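Local coordinates for protein 5-carboxymethyl-2-hydroxymuconate semialdehyde dehydrogenase (Thermus thermophilus, PDB 2D4E) that probably oxidises 5-carboxymethyl-2-hydroxymuconate semialdehyde to the corresponding acid with NAD as hydride acceptor, as an aldehyde dehydrogenase, at residues T170-P175 with N301-T306; V194-E199 with E230-A235; T248-T253 with L353-G358; G399-H402 with A406-E409. One frame throughout, in Å; residues are numbered along the deposited sequence.

Contact 1 (T170-P175 with N301-T306). With NAD (nicotinamide-adenine-dinucleotide), chain K.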
# COMPACT_ATOMS: atom_id res chain seq x y z
N THR C 170 -2.80 18.23 25.91
CA THR C 170 -4.11 18.53 25.34
C THR C 170 -4.80 19.82 25.77
O THR C 170 -4.47 20.42 26.79
CB THR C 170 -5.04 17.35 25.62
OG1 THR C 170 -4.96 17.02 27.01
CG2 THR C 170 -4.61 16.14 24.80
N PRO C 171 -5.81 20.27 24.98
CA PRO C 171 -6.59 21.49 25.22
C PRO C 171 -7.78 21.31 26.15
O PRO C 171 -8.19 20.19 26.45
CB PRO C 171 -7.01 21.89 23.81
CG PRO C 171 -7.28 20.57 23.18
CD PRO C 171 -6.13 19.70 23.65
N TRP C 172 -8.35 22.44 26.58
CA TRP C 172 -9.47 22.42 27.53
C TRP C 172 -10.88 22.19 27.00
O TRP C 172 -11.77 21.91 27.79
CB TRP C 172 -9.47 23.72 28.35
CG TRP C 172 -9.47 24.99 27.51
CD1 TRP C 172 -8.42 25.84 27.33
CD2 TRP C 172 -10.56 25.52 26.74
NE1 TRP C 172 -8.78 26.87 26.49
CE2 TRP C 172 -10.08 26.70 26.11
CE3 TRP C 172 -11.88 25.12 26.51
CZ2 TRP C 172 -10.89 27.48 25.27
CZ3 TRP C 172 -12.68 25.90 25.68
CH2 TRP C 172 -12.18 27.06 25.06
N ASN C 173 -11.10 22.30 25.70
CA ASN C 173 -12.46 22.17 25.18
C ASN C 173 -13.07 20.77 25.16
O ASN C 173 -14.24 20.61 25.50
CB ASN C 173 -12.56 22.82 23.79
CG ASN C 173 -11.86 22.03 22.71
OD1 ASN C 173 -10.77 21.50 22.91
ND2 ASN C 173 -12.49 21.95 21.54
N ALA C 174 -12.29 19.75 24.79
CA ALA C 174 -12.79 18.38 24.74
C ALA C 174 -11.76 17.41 25.32
O ALA C 174 -11.19 16.59 24.61
CB ALA C 174 -13.13 18.00 23.30
N PRO C 175 -11.53 17.48 26.65
CA PRO C 175 -10.58 16.66 27.41
C PRO C 175 -10.52 15.17 27.10
O PRO C 175 -9.47 14.65 26.74
CB PRO C 175 -10.99 16.93 28.86
CG PRO C 175 -11.47 18.33 28.81
CD PRO C 175 -12.31 18.34 27.55
N ASN C 301 -20.48 25.25 21.38
CA ASN C 301 -20.31 26.61 21.89
C ASN C 301 -19.27 27.40 21.11
O ASN C 301 -18.64 28.30 21.66
CB ASN C 301 -19.91 26.62 23.37
CG ASN C 301 -20.88 25.84 24.25
OD1 ASN C 301 -22.02 25.57 23.85
ND2 ASN C 301 -20.44 25.50 25.46
N GLY C 302 -19.09 27.07 19.83
CA GLY C 302 -18.12 27.78 19.02
C GLY C 302 -16.67 27.47 19.38
O GLY C 302 -15.75 28.02 18.78
N GLU C 303 -16.46 26.58 20.34
CA GLU C 303 -15.11 26.22 20.77
C GLU C 303 -14.64 24.92 20.11
O GLU C 303 -14.21 23.98 20.78
CB GLU C 303 -15.08 26.12 22.29
CG GLU C 303 -15.58 27.40 22.95
CD GLU C 303 -15.83 27.26 24.45
OE1 GLU C 303 -16.52 26.30 24.85
OE2 GLU C 303 -15.34 28.11 25.21
N ARG C 304 -14.72 24.89 18.78
CA ARG C 304 -14.32 23.74 17.99
C ARG C 304 -13.22 24.19 17.02
O ARG C 304 -13.37 25.20 16.33
CB ARG C 304 -15.53 23.20 17.22
CG ARG C 304 -15.24 21.97 16.38
CD ARG C 304 -16.02 20.77 16.87
NE ARG C 304 -17.45 20.87 16.57
CZ ARG C 304 -18.36 20.00 17.02
NH1 ARG C 304 -17.97 18.98 17.78
NH2 ARG C 304 -19.64 20.15 16.72
N CYS C 305 -12.12 23.44 16.98
CA CYS C 305 -11.00 23.79 16.12
C CYS C 305 -11.35 23.81 14.64
O CYS C 305 -10.80 24.60 13.88
CB CYS C 305 -9.84 22.83 16.34
SG CYS C 305 -10.18 21.10 15.90
N THR C 306 -12.24 22.91 14.24
CA THR C 306 -12.65 22.80 12.84
C THR C 306 -13.86 23.67 12.51
O THR C 306 -14.47 23.52 11.44
CB THR C 306 -13.02 21.35 12.51
OG1 THR C 306 -14.05 20.91 13.41
CG2 THR C 306 -11.80 20.43 12.67
PA NAD K . -3.22 26.02 24.72
O1A NAD K . -2.76 27.11 25.58
O2A NAD K . -2.31 25.76 23.60
O5B NAD K . -3.40 24.60 25.50
C5B NAD K . -2.99 23.29 24.98
C4B NAD K . -2.08 22.65 26.00
O4B NAD K . -0.86 23.43 25.93
C3B NAD K . -2.54 22.79 27.48
O3B NAD K . -2.59 21.50 28.12
C2B NAD K . -1.49 23.75 28.07
O2B NAD K . -1.25 23.53 29.48
C1B NAD K . -0.29 23.48 27.19
N9A NAD K . 0.66 24.57 27.20
C8A NAD K . 0.45 25.93 27.19
N7A NAD K . 1.58 26.66 27.21
C5A NAD K . 2.58 25.69 27.23
C6A NAD K . 4.02 25.78 27.26
N6A NAD K . 4.67 26.95 27.28
N1A NAD K . 4.72 24.58 27.28
C2A NAD K . 4.03 23.37 27.26
N3A NAD K . 2.72 23.19 27.24
C4A NAD K . 2.03 24.38 27.22
O3 NAD K . -4.62 26.38 24.25
PN NAD K . -6.11 25.83 24.37
O1N NAD K . -6.91 26.98 24.87
O2N NAD K . -6.12 24.62 25.21
O5D NAD K . -6.27 25.68 22.84
C5D NAD K . -7.45 25.67 22.09
C4D NAD K . -6.78 25.56 20.75
O4D NAD K . -6.53 24.19 20.38
C3D NAD K . -7.45 26.28 19.59
O3D NAD K . -6.54 27.12 18.86
C2D NAD K . -8.00 25.10 18.79
O2D NAD K . -8.17 25.45 17.40
C1D NAD K . -6.94 24.04 19.05
N1N NAD K . -7.42 22.67 18.81
C2N NAD K . -6.90 22.12 17.65
C3N NAD K . -7.31 20.83 17.34
C7N NAD K . -6.84 20.12 16.09
O7N NAD K . -7.23 18.99 15.88
N7N NAD K . -6.01 20.74 15.23
C4N NAD K . -8.25 20.10 18.21
C5N NAD K . -8.69 20.79 19.37
C6N NAD K . -8.33 22.06 19.73
O HOH W 1 -12.09 20.70 18.65
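N173 reaches across to E303 and so joins two loops of the aldehyde dehydrogenase active site: the one leaving strand 166-169 of the Rossmann-type sheet, and the one carrying C305, probably the nucleophile by analogy with the family. Between the two loops the one direct hydrogen bond comes from N173 ND2, which donates to E303 O at 2.8 Å, with the oxygen tilted from the amide plane, and also to a water that accepts from C305 N; in relatives an asparagine at this place helps to form the oxyanion hole. The other kind of contact is van der Waals. The benzene end of W172 crosses the E303 side chain at about a right angle, CH2 lying 3.3 Å from OE2 with ring and carboxylate planes 61° apart, while I348 N holds the same OE2. W172 NE1 lies 2.5 Å from O1N of the NAD pyrophosphate. With an alanine in place of this tryptophan, the E303 carboxylate would probably lose the ring packed against it, and the pyrophosphate its indole neighbour. Cofactor contacts complete the site: T170 O accepts from the adenosine ribose hydroxyl O3B of NAD, and C305 SG, turned between its own backbone N and carbonyl carbon (chi1 64°), stands 3.2 Å from nicotinamide C4N.

Contact 2 (V194-E199 with E230-A235). With NAD (nicotinamide-adenine-dinucleotide), chain K.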
# COMPACT_ATOMS: atom_id res chain seq x y z
N VAL C 194 2.64 9.85 29.06
CA VAL C 194 2.61 10.84 30.14
C VAL C 194 1.67 11.93 29.62
O VAL C 194 2.03 12.70 28.72
CB VAL C 194 3.98 11.47 30.44
CG1 VAL C 194 3.80 12.56 31.49
CG2 VAL C 194 4.96 10.41 30.97
N LEU C 195 0.47 12.00 30.18
CA LEU C 195 -0.52 12.99 29.78
C LEU C 195 -0.48 14.25 30.64
O LEU C 195 -0.38 14.17 31.86
CB LEU C 195 -1.92 12.37 29.85
CG LEU C 195 -3.13 13.28 29.65
CD1 LEU C 195 -3.19 13.77 28.21
CD2 LEU C 195 -4.40 12.51 29.99
N LYS C 196 -0.54 15.41 29.98
CA LYS C 196 -0.55 16.71 30.67
C LYS C 196 -1.75 17.45 30.08
O LYS C 196 -1.63 18.12 29.06
CB LYS C 196 0.74 17.49 30.40
CG LYS C 196 1.18 18.41 31.55
CD LYS C 196 0.08 19.40 31.98
CE LYS C 196 -0.18 20.47 30.92
NZ LYS C 196 -1.34 21.35 31.25
N PRO C 197 -2.93 17.33 30.71
CA PRO C 197 -4.16 17.97 30.25
C PRO C 197 -4.30 19.46 30.57
O PRO C 197 -3.69 19.97 31.51
CB PRO C 197 -5.24 17.14 30.93
CG PRO C 197 -4.61 16.88 32.28
CD PRO C 197 -3.18 16.50 31.91
N ALA C 198 -5.13 20.13 29.78
CA ALA C 198 -5.39 21.56 29.96
C ALA C 198 -5.82 21.83 31.40
O ALA C 198 -6.62 21.09 31.96
CB ALA C 198 -6.48 22.02 29.01
N GLU C 199 -5.28 22.89 31.99
CA GLU C 199 -5.60 23.23 33.37
C GLU C 199 -7.03 23.73 33.62
O GLU C 199 -7.51 23.66 34.75
CB GLU C 199 -4.58 24.24 33.93
CG GLU C 199 -4.34 25.50 33.10
CD GLU C 199 -3.23 25.36 32.07
OE1 GLU C 199 -2.46 26.34 31.88
OE2 GLU C 199 -3.11 24.29 31.44
N GLU C 230 2.98 26.39 31.44
CA GLU C 230 4.33 26.89 31.66
C GLU C 230 5.09 26.11 32.74
O GLU C 230 6.31 26.22 32.84
CB GLU C 230 4.29 28.37 32.03
CG GLU C 230 4.17 29.30 30.84
CD GLU C 230 3.96 30.75 31.24
OE1 GLU C 230 4.61 31.22 32.20
OE2 GLU C 230 3.13 31.43 30.58
N GLU C 231 4.37 25.33 33.53
CA GLU C 231 5.02 24.55 34.58
C GLU C 231 5.13 23.08 34.20
O GLU C 231 6.15 22.65 33.69
CB GLU C 231 4.25 24.73 35.91
CG GLU C 231 4.26 26.19 36.39
CD GLU C 231 3.52 26.42 37.70
OE1 GLU C 231 3.49 27.59 38.15
OE2 GLU C 231 2.96 25.46 38.29
N ALA C 232 4.07 22.31 34.43
CA ALA C 232 4.09 20.89 34.09
C ALA C 232 4.26 20.68 32.58
O ALA C 232 5.00 19.80 32.15
CB ALA C 232 2.80 20.23 34.56
N GLY C 233 3.58 21.50 31.78
CA GLY C 233 3.68 21.37 30.34
C GLY C 233 5.09 21.53 29.81
O GLY C 233 5.62 20.64 29.14
N ALA C 234 5.70 22.68 30.10
CA ALA C 234 7.06 22.94 29.63
C ALA C 234 8.06 21.94 30.19
O ALA C 234 9.04 21.63 29.53
CB ALA C 234 7.48 24.36 30.01
N ALA C 235 7.82 21.43 31.39
CA ALA C 235 8.74 20.45 31.98
C ALA C 235 8.68 19.14 31.19
O ALA C 235 9.69 18.47 31.00
CB ALA C 235 8.40 20.21 33.44
PA NAD K . -3.22 26.02 24.72
O1A NAD K . -2.76 27.11 25.58
O2A NAD K . -2.31 25.76 23.60
O5B NAD K . -3.40 24.60 25.50
C5B NAD K . -2.99 23.29 24.98
C4B NAD K . -2.08 22.65 26.00
O4B NAD K . -0.86 23.43 25.93
C3B NAD K . -2.54 22.79 27.48
O3B NAD K . -2.59 21.50 28.12
C2B NAD K . -1.49 23.75 28.07
O2B NAD K . -1.25 23.53 29.48
C1B NAD K . -0.29 23.48 27.19
N9A NAD K . 0.66 24.57 27.20
C8A NAD K . 0.45 25.93 27.19
N7A NAD K . 1.58 26.66 27.21
C5A NAD K . 2.58 25.69 27.23
C6A NAD K . 4.02 25.78 27.26
N6A NAD K . 4.67 26.95 27.28
N1A NAD K . 4.72 24.58 27.28
C2A NAD K . 4.03 23.37 27.26
N3A NAD K . 2.72 23.19 27.24
C4A NAD K . 2.03 24.38 27.22
O3 NAD K . -4.62 26.38 24.25
PN NAD K . -6.11 25.83 24.37
O1N NAD K . -6.91 26.98 24.87
O2N NAD K . -6.12 24.62 25.21
O5D NAD K . -6.27 25.68 22.84
C5D NAD K . -7.45 25.67 22.09
C4D NAD K . -6.78 25.56 20.75
O4D NAD K . -6.53 24.19 20.38
C3D NAD K . -7.45 26.28 19.59
O3D NAD K . -6.54 27.12 18.86
C2D NAD K . -8.00 25.10 18.79
O2D NAD K . -8.17 25.45 17.40
C1D NAD K . -6.94 24.04 19.05
N1N NAD K . -7.42 22.67 18.81
C2N NAD K . -6.90 22.12 17.65
C3N NAD K . -7.31 20.83 17.34
C7N NAD K . -6.84 20.12 16.09
O7N NAD K . -7.23 18.99 15.88
N7N NAD K . -6.01 20.74 15.23
C4N NAD K . -8.25 20.10 18.21
C5N NAD K . -8.69 20.79 19.37
C6N NAD K . -8.33 22.06 19.73
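K196 lays its aliphatic middle along the helix that faces its strand: CD meets A232 CB at 3.8 Å, and CG comes within 3.9 Å of G233 N. The lysine chain bends twice, at chi2 (-54°) and chi3 (-70°), and these bends swing the ammonium group away from the helix toward the adenosine ribose of NAD. There NZ donates to the ribose oxygen O2B of NAD at 2.8 Å, and only weakly to the neighbouring O3B. P197 O accepts from the same K196 NZ at 2.7 Å, the donor standing 55° above the carbonyl plane, and G227 O takes a further bond from it. E199 takes the other side of the exchange, its OE2 accepting from O2B at 2.8 Å, so the 2'-hydroxyl is donor and acceptor at once. A salt bridge runs from K196 NZ to E199 OE2, 3.4 Å away. A glutamate in this role is consistent with a preference for NAD, since a 2'-phosphate would meet its charge. The setting is the Rossmann-type coenzyme domain, where strand 193-196 and helix 229-238 flank the adenosine half; G227, G229 and A232 are consistent with a glycine-rich pattern of that fold. G233 lets the purine come close, its C lying 3.3 Å from NAD C2A, and a CB here would collide with N3A. In the second shell, G229 N holds E199 OE1, and farther out the K196 backbone pairs with I168 in the parallel sheet.

Contact 3 (T248-T253 with L353-G358). With NA (sodium ion), chain J; NAD (nicotinamide-adenine-dinucleotide), chain K.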
# COMPACT_ATOMS: atom_id res chain seq x y z
N THR C 248 -2.00 19.48 21.02
CA THR C 248 -3.27 19.90 20.47
C THR C 248 -3.56 21.21 21.20
O THR C 248 -3.88 21.21 22.39
CB THR C 248 -4.36 18.86 20.73
OG1 THR C 248 -3.98 17.61 20.15
CG2 THR C 248 -5.67 19.29 20.12
N GLY C 249 -3.41 22.32 20.49
CA GLY C 249 -3.62 23.62 21.09
C GLY C 249 -3.40 24.76 20.11
O GLY C 249 -3.49 24.56 18.90
N GLU C 250 -3.10 25.94 20.63
CA GLU C 250 -2.90 27.12 19.80
C GLU C 250 -1.60 27.07 19.02
O GLU C 250 -0.61 26.46 19.45
CB GLU C 250 -2.93 28.39 20.66
CG GLU C 250 -4.17 28.52 21.51
CD GLU C 250 -4.30 29.88 22.17
OE1 GLU C 250 -4.90 29.96 23.25
OE2 GLU C 250 -3.80 30.87 21.59
N THR C 251 -1.61 27.73 17.87
CA THR C 251 -0.45 27.77 17.00
C THR C 251 0.76 28.38 17.71
O THR C 251 1.89 27.90 17.56
CB THR C 251 -0.77 28.57 15.73
OG1 THR C 251 -1.88 27.96 15.05
CG2 THR C 251 0.44 28.61 14.80
N GLU C 252 0.52 29.42 18.49
CA GLU C 252 1.60 30.09 19.21
C GLU C 252 2.21 29.13 20.22
O GLU C 252 3.41 29.17 20.48
CB GLU C 252 1.08 31.35 19.90
CG GLU C 252 2.15 32.17 20.61
CD GLU C 252 3.32 32.53 19.70
OE1 GLU C 252 3.10 33.11 18.61
OE2 GLU C 252 4.47 32.23 20.10
N THR C 253 1.38 28.26 20.78
CA THR C 253 1.86 27.28 21.74
C THR C 253 2.73 26.29 20.98
O THR C 253 3.70 25.75 21.52
CB THR C 253 0.70 26.54 22.42
OG1 THR C 253 -0.17 27.49 23.05
CG2 THR C 253 1.22 25.55 23.47
N LEU C 353 -13.74 34.49 27.85
CA LEU C 353 -14.86 35.32 27.42
C LEU C 353 -14.33 36.73 27.15
O LEU C 353 -14.73 37.37 26.17
CB LEU C 353 -15.95 35.38 28.50
CG LEU C 353 -17.17 36.24 28.15
CD1 LEU C 353 -17.84 35.70 26.88
CD2 LEU C 353 -18.15 36.26 29.31
N GLN C 354 -13.42 37.20 28.00
CA GLN C 354 -12.84 38.52 27.80
C GLN C 354 -12.05 38.55 26.49
O GLN C 354 -12.06 39.55 25.77
CB GLN C 354 -11.92 38.92 28.96
CG GLN C 354 -11.35 40.34 28.81
CD GLN C 354 -10.39 40.75 29.93
OE1 GLN C 354 -10.68 40.58 31.11
NE2 GLN C 354 -9.25 41.33 29.54
N ARG C 355 -11.37 37.44 26.17
CA ARG C 355 -10.59 37.39 24.94
C ARG C 355 -11.50 37.40 23.71
O ARG C 355 -11.25 38.13 22.76
CB ARG C 355 -9.70 36.15 24.88
CG ARG C 355 -8.35 36.45 24.20
CD ARG C 355 -7.93 35.47 23.11
NE ARG C 355 -7.49 34.18 23.65
CZ ARG C 355 -6.57 33.40 23.08
NH1 ARG C 355 -5.98 33.77 21.95
NH2 ARG C 355 -6.26 32.24 23.63
N VAL C 356 -12.55 36.59 23.75
CA VAL C 356 -13.49 36.52 22.63
C VAL C 356 -14.18 37.88 22.46
O VAL C 356 -14.31 38.37 21.34
CB VAL C 356 -14.56 35.42 22.86
CG1 VAL C 356 -15.60 35.45 21.75
CG2 VAL C 356 -13.89 34.05 22.89
N LEU C 357 -14.61 38.48 23.56
CA LEU C 357 -15.26 39.79 23.50
C LEU C 357 -14.28 40.83 22.98
O LEU C 357 -14.68 41.81 22.37
CB LEU C 357 -15.78 40.21 24.87
CG LEU C 357 -17.13 39.62 25.27
CD1 LEU C 357 -17.46 40.01 26.71
CD2 LEU C 357 -18.21 40.13 24.31
N GLY C 358 -13.00 40.60 23.23
CA GLY C 358 -11.99 41.51 22.75
C GLY C 358 -11.96 41.51 21.24
O GLY C 358 -11.75 42.56 20.61
NA NA J . -5.12 28.79 25.19
PA NAD K . -3.22 26.02 24.72
O1A NAD K . -2.76 27.11 25.58
O2A NAD K . -2.31 25.76 23.60
O5B NAD K . -3.40 24.60 25.50
C5B NAD K . -2.99 23.29 24.98
C4B NAD K . -2.08 22.65 26.00
O4B NAD K . -0.86 23.43 25.93
C3B NAD K . -2.54 22.79 27.48
O3B NAD K . -2.59 21.50 28.12
C2B NAD K . -1.49 23.75 28.07
O2B NAD K . -1.25 23.53 29.48
C1B NAD K . -0.29 23.48 27.19
N9A NAD K . 0.66 24.57 27.20
C8A NAD K . 0.45 25.93 27.19
N7A NAD K . 1.58 26.66 27.21
C5A NAD K . 2.58 25.69 27.23
C6A NAD K . 4.02 25.78 27.26
N6A NAD K . 4.67 26.95 27.28
N1A NAD K . 4.72 24.58 27.28
C2A NAD K . 4.03 23.37 27.26
N3A NAD K . 2.72 23.19 27.24
C4A NAD K . 2.03 24.38 27.22
O3 NAD K . -4.62 26.38 24.25
PN NAD K . -6.11 25.83 24.37
O1N NAD K . -6.91 26.98 24.87
O2N NAD K . -6.12 24.62 25.21
O5D NAD K . -6.27 25.68 22.84
C5D NAD K . -7.45 25.67 22.09
C4D NAD K . -6.78 25.56 20.75
O4D NAD K . -6.53 24.19 20.38
C3D NAD K . -7.45 26.28 19.59
O3D NAD K . -6.54 27.12 18.86
C2D NAD K . -8.00 25.10 18.79
O2D NAD K . -8.17 25.45 17.40
C1D NAD K . -6.94 24.04 19.05
N1N NAD K . -7.42 22.67 18.81
C2N NAD K . -6.90 22.12 17.65
C3N NAD K . -7.31 20.83 17.34
C7N NAD K . -6.84 20.12 16.09
O7N NAD K . -7.23 18.99 15.88
N7N NAD K . -6.01 20.74 15.23
C4N NAD K . -8.25 20.10 18.21
C5N NAD K . -8.69 20.79 19.37
C6N NAD K . -8.33 22.06 19.73
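E250 and R355 approach from opposite directions, and E250 OE1 comes to lie at the edge of the guanidinium, almost in its plane. R355 NH2 donates to E250 OE1 at 2.7 Å. Seen from the acceptor, the donor stands 30° out of the carboxylate plane on the syn side, and the two flat groups are turned 36° apart. The second oxygen, E250 OE2, is 3.5 Å from R355 NH2, making this a salt bridge with one short and one long arm rather than a symmetric fork. The backbones are far apart. E250 spans its share with a chain extended beyond CG, which stands opposite its own carbonyl carbon (chi1 -54°), while R355, bent at chi2 and chi3, comes from helix 350-365. OE1 also binds a sodium ion at 2.3 Å, and that ion is further held by O1A, O3 and O1N of the NAD pyrophosphate. Behind the carboxylate, E250 is the N-cap of helix 251-261; its backbone N donates to NAD O2A at 3.1 Å, and T253 OG1 adds a bond to O2A at 2.8 Å. Anchoring a dinucleotide pyrophosphate at a helix start is a recurrent device of coenzyme domains. With a guanidinium and a metal ion sharing one oxygen, E250 is likely to stay ionised, and the sodium probably offsets the repulsion between its carboxylate and the pyrophosphate.

Contact 4 (G399-H402 with A406-E409). With NAD (nicotinamide-adenine-dinucleotide), chain K.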
# COMPACT_ATOMS: atom_id res chain seq x y z
N GLY C 399 -18.02 41.16 7.06
CA GLY C 399 -16.77 41.89 6.95
C GLY C 399 -15.94 41.55 5.73
O GLY C 399 -16.47 41.12 4.70
N GLU C 400 -14.64 41.75 5.86
CA GLU C 400 -13.71 41.49 4.77
C GLU C 400 -12.65 40.53 5.27
O GLU C 400 -12.30 40.53 6.45
CB GLU C 400 -13.08 42.80 4.29
CG GLU C 400 -14.11 43.86 3.95
CD GLU C 400 -13.51 45.16 3.45
OE1 GLU C 400 -12.62 45.72 4.14
OE2 GLU C 400 -13.92 45.63 2.37
N ASN C 401 -12.12 39.72 4.35
CA ASN C 401 -11.13 38.71 4.69
C ASN C 401 -9.82 39.23 5.28
O ASN C 401 -9.10 38.47 5.93
CB ASN C 401 -10.84 37.85 3.46
CG ASN C 401 -10.27 36.49 3.83
OD1 ASN C 401 -10.93 35.70 4.49
ND2 ASN C 401 -9.04 36.22 3.40
N HIS C 402 -9.51 40.50 5.07
CA HIS C 402 -8.27 41.09 5.58
C HIS C 402 -8.44 41.57 7.02
O HIS C 402 -7.47 41.92 7.69
CB HIS C 402 -7.85 42.27 4.71
CG HIS C 402 -8.74 43.47 4.86
ND1 HIS C 402 -8.74 44.26 5.99
CD2 HIS C 402 -9.70 43.97 4.05
CE1 HIS C 402 -9.66 45.20 5.87
NE2 HIS C 402 -10.26 45.04 4.70
N ALA C 406 -11.26 38.12 10.80
CA ALA C 406 -11.29 37.13 9.73
C ALA C 406 -9.97 36.36 9.70
O ALA C 406 -9.92 35.19 9.33
CB ALA C 406 -11.53 37.81 8.38
N GLN C 407 -8.90 37.04 10.10
CA GLN C 407 -7.56 36.45 10.09
C GLN C 407 -7.16 35.70 11.35
O GLN C 407 -6.36 34.77 11.28
CB GLN C 407 -6.52 37.55 9.83
CG GLN C 407 -6.54 38.12 8.41
CD GLN C 407 -6.11 37.10 7.38
OE1 GLN C 407 -5.06 36.45 7.52
NE2 GLN C 407 -6.92 36.94 6.33
N GLU C 408 -7.70 36.10 12.50
CA GLU C 408 -7.32 35.45 13.75
C GLU C 408 -8.39 34.56 14.33
O GLU C 408 -9.58 34.86 14.23
CB GLU C 408 -6.91 36.51 14.78
CG GLU C 408 -5.78 37.41 14.31
CD GLU C 408 -5.26 38.33 15.40
OE1 GLU C 408 -4.44 39.22 15.08
OE2 GLU C 408 -5.65 38.17 16.58
N GLU C 409 -7.95 33.46 14.93
CA GLU C 409 -8.87 32.51 15.53
C GLU C 409 -9.48 33.09 16.81
O GLU C 409 -8.76 33.50 17.72
CB GLU C 409 -8.14 31.20 15.86
CG GLU C 409 -9.08 30.09 16.30
CD GLU C 409 -8.36 28.81 16.69
OE1 GLU C 409 -8.96 27.73 16.59
OE2 GLU C 409 -7.19 28.90 17.12
PA NAD K . -3.22 26.02 24.72
O1A NAD K . -2.76 27.11 25.58
O2A NAD K . -2.31 25.76 23.60
O5B NAD K . -3.40 24.60 25.50
C5B NAD K . -2.99 23.29 24.98
C4B NAD K . -2.08 22.65 26.00
O4B NAD K . -0.86 23.43 25.93
C3B NAD K . -2.54 22.79 27.48
O3B NAD K . -2.59 21.50 28.12
C2B NAD K . -1.49 23.75 28.07
O2B NAD K . -1.25 23.53 29.48
C1B NAD K . -0.29 23.48 27.19
N9A NAD K . 0.66 24.57 27.20
C8A NAD K . 0.45 25.93 27.19
N7A NAD K . 1.58 26.66 27.21
C5A NAD K . 2.58 25.69 27.23
C6A NAD K . 4.02 25.78 27.26
N6A NAD K . 4.67 26.95 27.28
N1A NAD K . 4.72 24.58 27.28
C2A NAD K . 4.03 23.37 27.26
N3A NAD K . 2.72 23.19 27.24
C4A NAD K . 2.03 24.38 27.22
O3 NAD K . -4.62 26.38 24.25
PN NAD K . -6.11 25.83 24.37
O1N NAD K . -6.91 26.98 24.87
O2N NAD K . -6.12 24.62 25.21
O5D NAD K . -6.27 25.68 22.84
C5D NAD K . -7.45 25.67 22.09
C4D NAD K . -6.78 25.56 20.75
O4D NAD K . -6.53 24.19 20.38
C3D NAD K . -7.45 26.28 19.59
O3D NAD K . -6.54 27.12 18.86
C2D NAD K . -8.00 25.10 18.79
O2D NAD K . -8.17 25.45 17.40
C1D NAD K . -6.94 24.04 19.05
N1N NAD K . -7.42 22.67 18.81
C2N NAD K . -6.90 22.12 17.65
C3N NAD K . -7.31 20.83 17.34
C7N NAD K . -6.84 20.12 16.09
O7N NAD K . -7.23 18.99 15.88
N7N NAD K . -6.01 20.74 15.23
C4N NAD K . -8.25 20.10 18.21
C5N NAD K . -8.69 20.79 19.37
C6N NAD K . -8.33 22.06 19.73
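Q407 and N401 make a partly buried, side-chain-to-backbone contact that fastens the loop after strand 395-398 to the short helix 404-407, ahead of strand 414-420. The bond that holds it is nearly straight: Q407 NE2 donates to N401 O at 2.7 Å, with an N-H...O angle of 172° and the oxygen in the plane of the glutamine amide. A bend at chi2 (-66°) folds the Q407 chain back over the loop, bringing CG along the carbonyls of N401 and H402. Beside it, A406 presents its methyl to two backbone oxygens, CB lying 3.4 Å from E400 O and 3.5 Å from N401 O. The amides of N401 and Q407 stand almost perpendicular, and D432 O accepts from both, weakly from N401 ND2; R310 NH1 satisfies N401 OD1. In the loop itself, H402 NE2 donates to E400 OE1, approaching from above the carboxylate plane. A leucine in place of Q407 would probably leave the N401 carbonyl without its donor and free the loop to shift against the helix. Past the helix the chain straightens, and E409 extends to the nicotinamide ribose of NAD, its OE1 accepting from O2D at 2.5 Å and its OE2 from O3D at 2.6 Å. A glutamate that grips both hydroxyls of this ribose is a hallmark of the NAD site in aldehyde dehydrogenases.

Overall arrangement
All four contacts touch one NAD, yet their chemistry changes with depth. Contacts 1 and 2 are buried: the first relies on a hydrogen bond from a side-chain amide and an indole wall, the second on methylene packing below a polar cluster. They touch each other where A198 packs on T170, P171 and W172, and contact 1 meets contact 3 where P171 lies on T248. Contact 3, at the surface, is a hydrogen-bonded salt bridge, and contact 4, partly buried and farthest from the chain centre, uses neutral amide and carbonyl groups. Contacts 2 and 4 stand about 31 Å apart between centres, serving respectively the adenosine and nicotinamide riboses.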